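Putative nucleotide-diphospho-sugar transferase (Desulfovibrio desulfuricans subsp. desulfuricans, PDB 3CGX) is of unproven function but, as a putative nucleotide-diphospho-sugar transferase of the GT-A clan, probably transfers a sugar from an activated nucleotide donor. Local coordinates at residues 4-10 with 103-109; 39-43 with 109-114; 193-197 with 228-232; 198-202 with 215-220. All coordinates share one frame; numbering follows the deposited sequence.

Interaction 1 (4-10 with 103-109); sequences ESCILFF and YDRVVLM
Leu108 lies over the ring of Phe10, its CD2 4.1 Å from the ring centroid, on an apolar face at the C-terminal end of two adjacent parallel strands of the mixed sheet that forms the GT-A-like, Rossmann-type core. CD1 of the same leucine touches Phe10 CE1. Leu8 crosses to Val106 on this face, CD1 to CG1 at 3.7 Å, and helix 87-100 covers the group through Met91, Met95 and Phe99. On the other face Ile7 and Val107 stand side by side, pointing the same way, under Leu125 of helix 118-127, while Phe9 CD1 meets CG of the selenomethionine Met109.

The axes of strands 5-10 and 105-109 come within 4.7 Å, their directions 15° from parallel. Their backbones are laced by a regular parallel ladder from Cys6 N to Arg105 O up to Phe10 N to Met109 O, the latter 3.0 Å long and almost straight.

Toward the N-terminal ends Cys6 sits on the face of Tyr103, CB 3.4 Å from the ring centroid. A chi1 of -166°, with SG anti to the backbone N, keeps the sulfur over the same ring in a sulfur-aromatic contact; the tyrosine OH bonds to Asp53.

At the solvent edge Glu4 O accepts from both Asp104 N and Arg105 N. The Arg105 guanidinium has Ser5 OG over one face, gives NH1 to Leu125 O and has a weak bond from NE to Asp104 OD2. Its NH2 lies 3.1 Å from Glu4 OE1 in a salt bridge that reaches the anti side of this oxygen, 35° out of the carboxylate plane.

Interaction 2 (39-43 with 109-114); sequences FVQDM and MGSDIP
A bend at the last torsion of Met43 (chi3 73°), after an extended chi2, turns its CE toward the 109-114 loop, where it meets CE of Met109 tip to tip at 3.6 Å; both residues are selenomethionines. The same methyl touches Ile113 CG1, which chi1 of 51° places between the backbone N and the carbonyl carbon, and lies 3.5 Å from Gly110 O. Further back along the side chain, SE packs on Ser111 CA and CG on Pro114 CA, so Met43 follows the curve of the loop along its length.

One helical turn earlier, Phe39 lies alongside Pro114. Pro114 CG is centred over one ring face, 3.7 Å from the centroid and 11° off the normal, a CH-pi contact, while Ser111 O comes near the ring edge. Val40 CG2 adds a contact with Ser111 CB. The join is almost wholly apolar, and the buried carbonyls of Gly110 and Ser111 have no hydrogen-bonding partner in the model.

Ser111 OG is held by Phe10 O and Tyr36 OH, and Asp112 forms a salt bridge with Lys20 beside a bound imidazole, probably from the crystallisation liquor. Through Phe39, Val40 and Met43, helix 29-47 packs on the loop that leads from strand 105-109 toward helix 118-127, with Phe9 of strand 5-11 against Val40 and Met43.

Interaction 3 (193-197 with 228-232); sequences DTVWD and QYDID
Apolar packing across the contact centres on Val195 and Tyr229. With CG1 between the backbone N and the carbonyl carbon (chi1 70°) and CG2 anti to the N, both valine methyls lie against the proximal part of the tyrosine ring, CG1 3.7 Å from CD1 and CG2 3.8 Å from CD2, and the two side chains cross at about a right angle. Val26 of helix 21-27 touches both residues. Ile231 CD1 packs beside the base of the Trp196 side chain, 3.9 Å from CB.

The aromatic contact is T-shaped: Tyr229 turns an edge toward the face of the six-membered ring of Trp196, with centroids 6.0 Å apart and planes at 72°. Tyr229 O approaches the indole edge near its plane, 3.3 Å from CE3.

The two segments share no hydrogen bond, but Asp230 reaches Asn199 further along the helix, besides pairing with Arg227. Within 193-197, Thr194 OG1 accepts from Asp197 N at 3.2 Å, and more weakly from Trp196 N, while Thr194 N donates back to Asp197 OD2 at 3.1 Å, approaching from above the carboxylate plane. OD2 also accepts from Asp193 N, and Asn190 takes OD1, so the carboxylate is held at both oxygens.

The reciprocal bonds of Thr194 and Asp197 make a capping box, the classic N-terminal closure of an alpha-helix. It starts helix 195-204, whose first turn receives the last modelled residues on the protein surface.

Interaction 4 (198-202 with 215-220); sequences LNVLY and TYALLR
Thr215 opens the meeting of helices 195-204 and 214-221, a steep helix-helix packing in the C-terminal helical part of the chain: the short segments 198-202 and 215-220 have axes 10.8 Å apart at an angle of 108°. Thr215 CG2 makes a marginal contact with Leu201 CD2, while its hydroxyl turns to Asp42 of helix 29-47.

Tyr216 follows, and its ring meets that of Tyr202 obliquely, planes at 40° and centroids 5.4 Å apart. The nearest atoms are Tyr216 CE2 and Tyr202 CD1, at 3.6 Å, with the Tyr216 hydroxyl near Tyr202 CE1. Both tyrosines hold CG anti to the backbone N, for Tyr202 with chi1 at -177°, which carries the ring across to the second helix.

A turn later Leu219 carries much of the contact. Its CB rests on Tyr202 CD1 at 3.5 Å, the two side chains sliding past each other in opposite directions. The branches divide at the tip: CD1 touches Leu201 CD2, the leucine side chains crossing at about a right angle, and CD2 packs on Leu198 CD1 at 3.7 Å. Leu35 of helix 29-47 and Ile226 of helix 223-226 touch both Leu198 and Leu219. Leu219 O lies over one face of the Tyr202 ring, displaced toward its rim.

Arg220 ends the segment with its guanidinium leading away from the contact. Beside its backbone, the Tyr202 hydroxyl, hydrogen-bonded to Asp223, lies 3.6 Å from Arg220 CA.

How the interactions relate
Interactions 1, 2 and 4 are buried, whereas interaction 3 lies on the surface. Interaction 1 is the sheet contact, with backbone bonding throughout and charges at its exposed end; the other three join their segments through side-chain packing, aliphatic and selenomethionine-rich in interaction 2, more aromatic in interactions 3 and 4. Interaction 2 shares Met109 with interaction 1 and continues from the strand ends. Helix 29-47 and the 109-114 loop both reach the C-terminal helices, the helix through Asp42 to Thr215 and the loop through Pro114 against Leu201. Interactions 3 and 4 use successive parts of helix 195-204; their centres lie about 32 and 28 Å from that of interaction 1.

Interaction 1 (4-10 with 103-109)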
# COMPACT_ATOMS: atom_id res chain seq x y z
N GLU A 4 2.79 18.43 -8.63
CA GLU A 4 1.35 18.38 -8.91
C GLU A 4 0.72 17.09 -8.41
O GLU A 4 -0.50 17.00 -8.25
CB GLU A 4 1.07 18.43 -10.41
CG GLU A 4 1.49 19.70 -11.11
CD GLU A 4 1.21 19.63 -12.60
OE1 GLU A 4 0.50 18.67 -13.03
OE2 GLU A 4 1.70 20.51 -13.34
N SER A 5 1.57 16.10 -8.16
CA SER A 5 1.16 14.75 -7.80
C SER A 5 1.63 14.39 -6.41
O SER A 5 2.72 14.77 -6.00
CB SER A 5 1.79 13.72 -8.75
OG SER A 5 1.16 13.75 -10.00
N CYS A 6 0.82 13.62 -5.72
CA CYS A 6 1.19 13.13 -4.40
C CYS A 6 0.86 11.64 -4.25
O CYS A 6 -0.16 11.17 -4.72
CB CYS A 6 0.49 13.93 -3.29
SG CYS A 6 1.27 13.59 -1.65
N ILE A 7 1.78 10.92 -3.61
CA ILE A 7 1.59 9.51 -3.25
C ILE A 7 1.41 9.40 -1.75
O ILE A 7 2.26 9.88 -0.98
CB ILE A 7 2.78 8.61 -3.64
CG1 ILE A 7 3.07 8.64 -5.14
CG2 ILE A 7 2.57 7.18 -3.13
CD1 ILE A 7 4.55 8.27 -5.45
N LEU A 8 0.27 8.86 -1.34
CA LEU A 8 0.00 8.58 0.06
C LEU A 8 0.24 7.10 0.30
O LEU A 8 -0.46 6.24 -0.26
CB LEU A 8 -1.41 8.94 0.45
CG LEU A 8 -1.89 10.33 0.06
CD1 LEU A 8 -3.40 10.53 0.36
CD2 LEU A 8 -0.98 11.41 0.72
N PHE A 9 1.21 6.83 1.14
CA PHE A 9 1.74 5.48 1.39
C PHE A 9 1.39 5.03 2.81
O PHE A 9 1.89 5.53 3.78
CB PHE A 9 3.24 5.47 1.08
CG PHE A 9 3.93 4.11 1.21
CD1 PHE A 9 3.35 2.95 0.70
CD2 PHE A 9 5.20 4.01 1.77
CE1 PHE A 9 4.03 1.73 0.74
CE2 PHE A 9 5.86 2.74 1.83
CZ PHE A 9 5.24 1.62 1.33
N PHE A 10 0.45 4.09 2.89
CA PHE A 10 -0.12 3.63 4.16
C PHE A 10 0.68 2.47 4.71
O PHE A 10 0.85 1.43 4.07
CB PHE A 10 -1.61 3.26 3.95
CG PHE A 10 -2.58 4.39 4.16
CD1 PHE A 10 -2.32 5.67 3.68
CD2 PHE A 10 -3.80 4.16 4.82
CE1 PHE A 10 -3.20 6.69 3.93
CE2 PHE A 10 -4.71 5.18 5.01
CZ PHE A 10 -4.42 6.44 4.58
N TYR A 103 -2.57 19.53 -4.15
CA TYR A 103 -2.20 18.54 -5.19
C TYR A 103 -3.32 18.39 -6.20
O TYR A 103 -4.50 18.51 -5.87
CB TYR A 103 -1.82 17.17 -4.58
CG TYR A 103 -0.55 17.25 -3.80
CD1 TYR A 103 0.68 17.29 -4.46
CD2 TYR A 103 -0.54 17.31 -2.41
CE1 TYR A 103 1.86 17.35 -3.77
CE2 TYR A 103 0.68 17.40 -1.70
CZ TYR A 103 1.87 17.42 -2.40
OH TYR A 103 3.10 17.48 -1.76
N ASP A 104 -2.94 18.15 -7.45
CA ASP A 104 -3.88 17.94 -8.54
C ASP A 104 -4.28 16.48 -8.67
O ASP A 104 -5.39 16.15 -9.08
CB ASP A 104 -3.26 18.36 -9.86
CG ASP A 104 -4.22 18.12 -11.05
OD1 ASP A 104 -5.36 18.65 -11.01
OD2 ASP A 104 -3.83 17.40 -12.02
N ARG A 105 -3.33 15.62 -8.42
CA ARG A 105 -3.51 14.19 -8.59
C ARG A 105 -2.88 13.47 -7.42
O ARG A 105 -1.74 13.72 -7.07
CB ARG A 105 -2.84 13.70 -9.87
CG ARG A 105 -3.49 14.18 -11.19
CD ARG A 105 -2.59 13.81 -12.35
NE ARG A 105 -1.54 14.81 -12.51
CZ ARG A 105 -0.31 14.57 -12.91
NH1 ARG A 105 0.08 13.34 -13.19
NH2 ARG A 105 0.55 15.58 -13.02
N VAL A 106 -3.65 12.55 -6.84
CA VAL A 106 -3.25 11.84 -5.67
C VAL A 106 -3.57 10.36 -5.76
O VAL A 106 -4.66 9.98 -6.13
CB VAL A 106 -3.97 12.42 -4.40
CG1 VAL A 106 -3.56 11.67 -3.14
CG2 VAL A 106 -3.69 13.92 -4.26
N VAL A 107 -2.57 9.54 -5.45
CA VAL A 107 -2.78 8.09 -5.33
C VAL A 107 -2.46 7.65 -3.90
O VAL A 107 -1.52 8.13 -3.26
CB VAL A 107 -2.00 7.23 -6.41
CG1 VAL A 107 -2.40 7.64 -7.87
CG2 VAL A 107 -0.56 7.36 -6.21
N LEU A 108 -3.30 6.76 -3.39
CA LEU A 108 -3.11 6.19 -2.06
C LEU A 108 -2.92 4.68 -2.22
O LEU A 108 -3.69 4.00 -2.88
CB LEU A 108 -4.29 6.57 -1.16
CG LEU A 108 -4.34 6.18 0.33
CD1 LEU A 108 -5.42 7.03 1.06
CD2 LEU A 108 -4.61 4.71 0.49
N MSE A 109 -1.87 4.14 -1.62
CA MSE A 109 -1.61 2.74 -1.72
C MSE A 109 -1.10 2.16 -0.44
O MSE A 109 -0.56 2.87 0.40
CB MSE A 109 -0.57 2.53 -2.81
CG MSE A 109 0.81 3.05 -2.48
SE MSE A 109 1.89 2.99 -4.16
CE MSE A 109 1.98 1.09 -4.41

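Interaction 2 (39-43 with 109-114)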
# COMPACT_ATOMS: atom_id res chain seq x y z
N PHE A 39 9.48 -4.95 3.43
CA PHE A 39 8.50 -4.65 2.37
C PHE A 39 8.47 -3.13 2.25
O PHE A 39 8.54 -2.56 1.14
CB PHE A 39 7.08 -5.06 2.72
CG PHE A 39 6.81 -6.56 2.69
CD1 PHE A 39 7.82 -7.50 2.58
CD2 PHE A 39 5.52 -7.02 2.91
CE1 PHE A 39 7.53 -8.86 2.62
CE2 PHE A 39 5.23 -8.40 2.95
CZ PHE A 39 6.26 -9.30 2.83
N VAL A 40 8.37 -2.47 3.41
CA VAL A 40 8.19 -1.02 3.45
C VAL A 40 9.43 -0.28 2.92
O VAL A 40 9.36 0.62 2.06
CB VAL A 40 7.74 -0.51 4.87
CG1 VAL A 40 7.80 1.01 4.93
CG2 VAL A 40 6.30 -1.01 5.23
N GLN A 41 10.57 -0.67 3.45
CA GLN A 41 11.85 -0.12 2.97
C GLN A 41 12.04 -0.24 1.48
O GLN A 41 12.44 0.71 0.82
CB GLN A 41 13.04 -0.78 3.65
CG GLN A 41 13.14 -0.39 5.08
CD GLN A 41 14.18 -1.16 5.85
OE1 GLN A 41 14.10 -1.22 7.05
NE2 GLN A 41 15.18 -1.78 5.15
N ASP A 42 11.79 -1.41 0.95
CA ASP A 42 11.96 -1.62 -0.46
C ASP A 42 11.00 -0.79 -1.29
O ASP A 42 11.41 -0.19 -2.31
CB ASP A 42 11.79 -3.11 -0.86
CG ASP A 42 12.89 -4.00 -0.31
OD1 ASP A 42 13.91 -3.48 0.14
OD2 ASP A 42 12.70 -5.23 -0.30
N MSE A 43 9.73 -0.75 -0.90
CA MSE A 43 8.74 0.06 -1.65
C MSE A 43 9.10 1.54 -1.61
O MSE A 43 9.00 2.22 -2.64
CB MSE A 43 7.32 -0.18 -1.14
CG MSE A 43 6.80 -1.62 -1.35
SE MSE A 43 5.01 -1.81 -0.72
CE MSE A 43 4.10 -0.80 -2.15
N MSE A 109 -1.87 4.14 -1.62
CA MSE A 109 -1.61 2.74 -1.72
C MSE A 109 -1.10 2.16 -0.44
O MSE A 109 -0.56 2.87 0.40
CB MSE A 109 -0.57 2.53 -2.81
CG MSE A 109 0.81 3.05 -2.48
SE MSE A 109 1.89 2.99 -4.16
CE MSE A 109 1.98 1.09 -4.41
N GLY A 110 -1.27 0.85 -0.33
CA GLY A 110 -0.84 0.13 0.85
C GLY A 110 0.59 -0.39 0.76
O GLY A 110 1.30 -0.18 -0.23
N SER A 111 0.99 -1.11 1.79
CA SER A 111 2.38 -1.51 1.91
C SER A 111 2.58 -3.03 1.98
O SER A 111 3.61 -3.49 2.49
CB SER A 111 2.98 -0.86 3.18
OG SER A 111 2.10 -0.94 4.27
N ASP A 112 1.62 -3.76 1.45
CA ASP A 112 1.62 -5.25 1.47
C ASP A 112 1.93 -5.87 0.11
O ASP A 112 1.72 -7.06 -0.07
CB ASP A 112 0.22 -5.77 1.92
CG ASP A 112 -0.11 -5.33 3.32
OD1 ASP A 112 0.67 -5.62 4.26
OD2 ASP A 112 -1.11 -4.61 3.47
N ILE A 113 2.47 -5.05 -0.80
CA ILE A 113 2.76 -5.44 -2.17
C ILE A 113 4.18 -5.09 -2.57
O ILE A 113 4.40 -4.29 -3.54
CB ILE A 113 1.69 -4.81 -3.18
CG1 ILE A 113 1.52 -3.30 -2.98
CG2 ILE A 113 0.32 -5.55 -3.09
CD1 ILE A 113 0.80 -2.64 -4.11
N PRO A 114 5.16 -5.73 -1.90
CA PRO A 114 6.54 -5.27 -2.00
C PRO A 114 7.15 -5.36 -3.37
O PRO A 114 8.09 -4.66 -3.66
CB PRO A 114 7.26 -6.17 -1.01
CG PRO A 114 6.44 -7.40 -0.94
CD PRO A 114 5.05 -6.91 -1.01

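Interaction 3 (193-197 with 228-232)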
# COMPACT_ATOMS: atom_id res chain seq x y z
N ASP A 193 -0.05 -11.60 2.80
CA ASP A 193 -0.66 -11.74 4.15
C ASP A 193 -0.23 -13.05 4.84
O ASP A 193 0.12 -13.04 5.99
CB ASP A 193 -2.19 -11.72 4.01
CG ASP A 193 -2.94 -11.91 5.38
OD1 ASP A 193 -2.50 -11.31 6.40
OD2 ASP A 193 -4.02 -12.61 5.40
N THR A 194 -0.30 -14.16 4.12
CA THR A 194 -0.09 -15.48 4.70
C THR A 194 1.22 -16.09 4.23
O THR A 194 1.85 -15.59 3.31
CB THR A 194 -1.21 -16.46 4.32
OG1 THR A 194 -1.08 -16.79 2.93
CG2 THR A 194 -2.66 -15.89 4.62
N VAL A 195 1.61 -17.21 4.85
CA VAL A 195 2.83 -17.88 4.44
C VAL A 195 2.69 -18.38 2.99
O VAL A 195 3.67 -18.46 2.24
CB VAL A 195 3.23 -19.03 5.41
CG1 VAL A 195 2.25 -20.27 5.33
CG2 VAL A 195 4.72 -19.44 5.13
N TRP A 196 1.46 -18.67 2.59
CA TRP A 196 1.22 -19.15 1.23
C TRP A 196 1.52 -18.00 0.26
O TRP A 196 2.20 -18.16 -0.76
CB TRP A 196 -0.22 -19.62 1.05
CG TRP A 196 -0.74 -20.67 2.04
CD1 TRP A 196 -1.78 -20.52 2.92
CD2 TRP A 196 -0.31 -22.02 2.19
NE1 TRP A 196 -1.99 -21.65 3.62
CE2 TRP A 196 -1.13 -22.62 3.18
CE3 TRP A 196 0.68 -22.79 1.57
CZ2 TRP A 196 -0.98 -23.96 3.60
CZ3 TRP A 196 0.83 -24.09 1.96
CH2 TRP A 196 -0.01 -24.68 2.97
N ASP A 197 1.03 -16.81 0.57
CA ASP A 197 1.29 -15.63 -0.24
C ASP A 197 2.80 -15.35 -0.32
O ASP A 197 3.32 -14.96 -1.38
CB ASP A 197 0.62 -14.38 0.36
CG ASP A 197 -0.87 -14.45 0.40
OD1 ASP A 197 -1.49 -15.10 -0.44
OD2 ASP A 197 -1.42 -13.82 1.27
N GLN A 228 8.67 -25.16 2.55
CA GLN A 228 7.86 -26.14 3.26
C GLN A 228 6.38 -25.75 3.16
O GLN A 228 5.51 -26.46 3.69
CB GLN A 228 8.28 -26.27 4.71
CG GLN A 228 9.67 -26.89 4.88
CD GLN A 228 10.00 -27.10 6.32
OE1 GLN A 228 9.63 -28.13 6.88
NE2 GLN A 228 10.69 -26.16 6.92
N TYR A 229 6.10 -24.64 2.48
CA TYR A 229 4.72 -24.14 2.30
C TYR A 229 4.43 -23.90 0.83
O TYR A 229 3.82 -22.91 0.45
CB TYR A 229 4.45 -22.90 3.19
CG TYR A 229 4.61 -23.21 4.65
CD1 TYR A 229 3.56 -23.75 5.38
CD2 TYR A 229 5.85 -23.10 5.27
CE1 TYR A 229 3.72 -24.12 6.67
CE2 TYR A 229 6.02 -23.50 6.59
CZ TYR A 229 4.92 -23.98 7.29
OH TYR A 229 5.02 -24.41 8.61
N ASP A 230 4.93 -24.79 -0.02
CA ASP A 230 4.69 -24.66 -1.45
C ASP A 230 3.22 -24.87 -1.77
O ASP A 230 2.60 -25.82 -1.30
CB ASP A 230 5.41 -25.71 -2.26
CG ASP A 230 6.90 -25.45 -2.43
OD1 ASP A 230 7.35 -24.35 -2.13
OD2 ASP A 230 7.59 -26.35 -2.96
N ILE A 231 2.69 -24.02 -2.61
CA ILE A 231 1.37 -24.24 -3.14
C ILE A 231 1.56 -24.44 -4.64
O ILE A 231 2.45 -23.82 -5.25
CB ILE A 231 0.38 -23.07 -2.83
CG1 ILE A 231 1.04 -21.72 -2.90
CG2 ILE A 231 -0.17 -23.12 -1.43
CD1 ILE A 231 0.05 -20.61 -2.69
N ASP A 232 0.80 -25.37 -5.20
CA ASP A 232 0.79 -25.62 -6.65
C ASP A 232 0.38 -24.34 -7.40
O ASP A 232 1.21 -23.50 -7.74
CB ASP A 232 -0.16 -26.79 -7.02

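Interaction 4 (198-202 with 215-220)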
# COMPACT_ATOMS: atom_id res chain seq x y z
N LEU A 198 3.50 -15.56 0.80
CA LEU A 198 4.96 -15.35 0.88
C LEU A 198 5.70 -16.35 -0.03
O LEU A 198 6.70 -16.01 -0.72
CB LEU A 198 5.48 -15.46 2.32
CG LEU A 198 6.89 -14.96 2.63
CD1 LEU A 198 6.89 -13.42 2.59
CD2 LEU A 198 7.44 -15.43 4.01
N ASN A 199 5.23 -17.60 0.01
CA ASN A 199 5.79 -18.64 -0.86
C ASN A 199 5.67 -18.28 -2.35
O ASN A 199 6.62 -18.45 -3.13
CB ASN A 199 5.12 -19.97 -0.56
CG ASN A 199 5.63 -21.09 -1.41
OD1 ASN A 199 5.10 -21.31 -2.50
ND2 ASN A 199 6.58 -21.90 -0.89
N VAL A 200 4.50 -17.77 -2.74
CA VAL A 200 4.27 -17.36 -4.14
C VAL A 200 5.12 -16.15 -4.48
O VAL A 200 5.75 -16.12 -5.57
CB VAL A 200 2.78 -17.03 -4.42
CG1 VAL A 200 2.61 -16.43 -5.83
CG2 VAL A 200 1.89 -18.27 -4.16
N LEU A 201 5.20 -15.19 -3.56
CA LEU A 201 6.03 -13.99 -3.75
C LEU A 201 7.45 -14.43 -4.09
O LEU A 201 8.09 -13.93 -5.04
CB LEU A 201 6.07 -13.07 -2.53
CG LEU A 201 6.95 -11.80 -2.52
CD1 LEU A 201 6.45 -10.70 -3.50
CD2 LEU A 201 7.08 -11.19 -1.08
N TYR A 202 7.93 -15.38 -3.30
CA TYR A 202 9.31 -15.91 -3.41
C TYR A 202 9.53 -16.66 -4.71
O TYR A 202 10.48 -16.39 -5.45
CB TYR A 202 9.63 -16.85 -2.22
CG TYR A 202 11.05 -17.43 -2.17
CD1 TYR A 202 12.17 -16.60 -2.36
CD2 TYR A 202 11.27 -18.76 -1.88
CE1 TYR A 202 13.46 -17.11 -2.29
CE2 TYR A 202 12.56 -19.29 -1.81
CZ TYR A 202 13.64 -18.44 -2.03
OH TYR A 202 14.89 -18.95 -1.94
N THR A 215 14.09 -7.41 0.73
CA THR A 215 13.07 -8.40 1.03
C THR A 215 13.44 -9.76 0.43
O THR A 215 13.46 -10.78 1.15
CB THR A 215 11.68 -8.01 0.52
OG1 THR A 215 11.26 -6.88 1.26
CG2 THR A 215 10.59 -9.17 0.76
N TYR A 216 13.77 -9.79 -0.86
CA TYR A 216 14.08 -11.07 -1.50
C TYR A 216 15.32 -11.71 -0.86
O TYR A 216 15.39 -12.97 -0.71
CB TYR A 216 14.22 -10.94 -3.03
CG TYR A 216 14.33 -12.29 -3.71
CD1 TYR A 216 15.55 -12.89 -3.85
CD2 TYR A 216 13.20 -12.97 -4.21
CE1 TYR A 216 15.68 -14.10 -4.45
CE2 TYR A 216 13.34 -14.20 -4.82
CZ TYR A 216 14.58 -14.75 -4.93
OH TYR A 216 14.75 -15.97 -5.53
N ALA A 217 16.30 -10.89 -0.49
CA ALA A 217 17.48 -11.44 0.23
C ALA A 217 17.04 -12.19 1.50
O ALA A 217 17.60 -13.26 1.85
CB ALA A 217 18.53 -10.33 0.58
N LEU A 218 16.13 -11.62 2.27
CA LEU A 218 15.54 -12.27 3.42
C LEU A 218 14.83 -13.57 3.11
O LEU A 218 14.89 -14.50 3.84
CB LEU A 218 14.52 -11.37 4.05
CG LEU A 218 14.80 -10.80 5.38
CD1 LEU A 218 15.14 -11.88 6.38
CD2 LEU A 218 15.94 -9.94 5.08
N LEU A 219 14.10 -13.58 2.03
CA LEU A 219 13.37 -14.78 1.59
C LEU A 219 14.33 -15.91 1.26
O LEU A 219 14.12 -17.05 1.63
CB LEU A 219 12.45 -14.51 0.40
CG LEU A 219 11.37 -13.41 0.53
CD1 LEU A 219 10.61 -13.17 -0.79
CD2 LEU A 219 10.40 -13.75 1.62
N ARG A 220 15.42 -15.56 0.56
CA ARG A 220 16.45 -16.52 0.15
C ARG A 220 17.10 -17.15 1.39
O ARG A 220 17.35 -18.37 1.46
CB ARG A 220 17.45 -15.78 -0.78
CG ARG A 220 18.33 -16.62 -1.58
CD ARG A 220 18.99 -15.69 -2.56
NE ARG A 220 19.80 -14.70 -1.85
CZ ARG A 220 19.95 -13.43 -2.22
NH1 ARG A 220 19.32 -12.95 -3.29
NH2 ARG A 220 20.73 -12.63 -1.49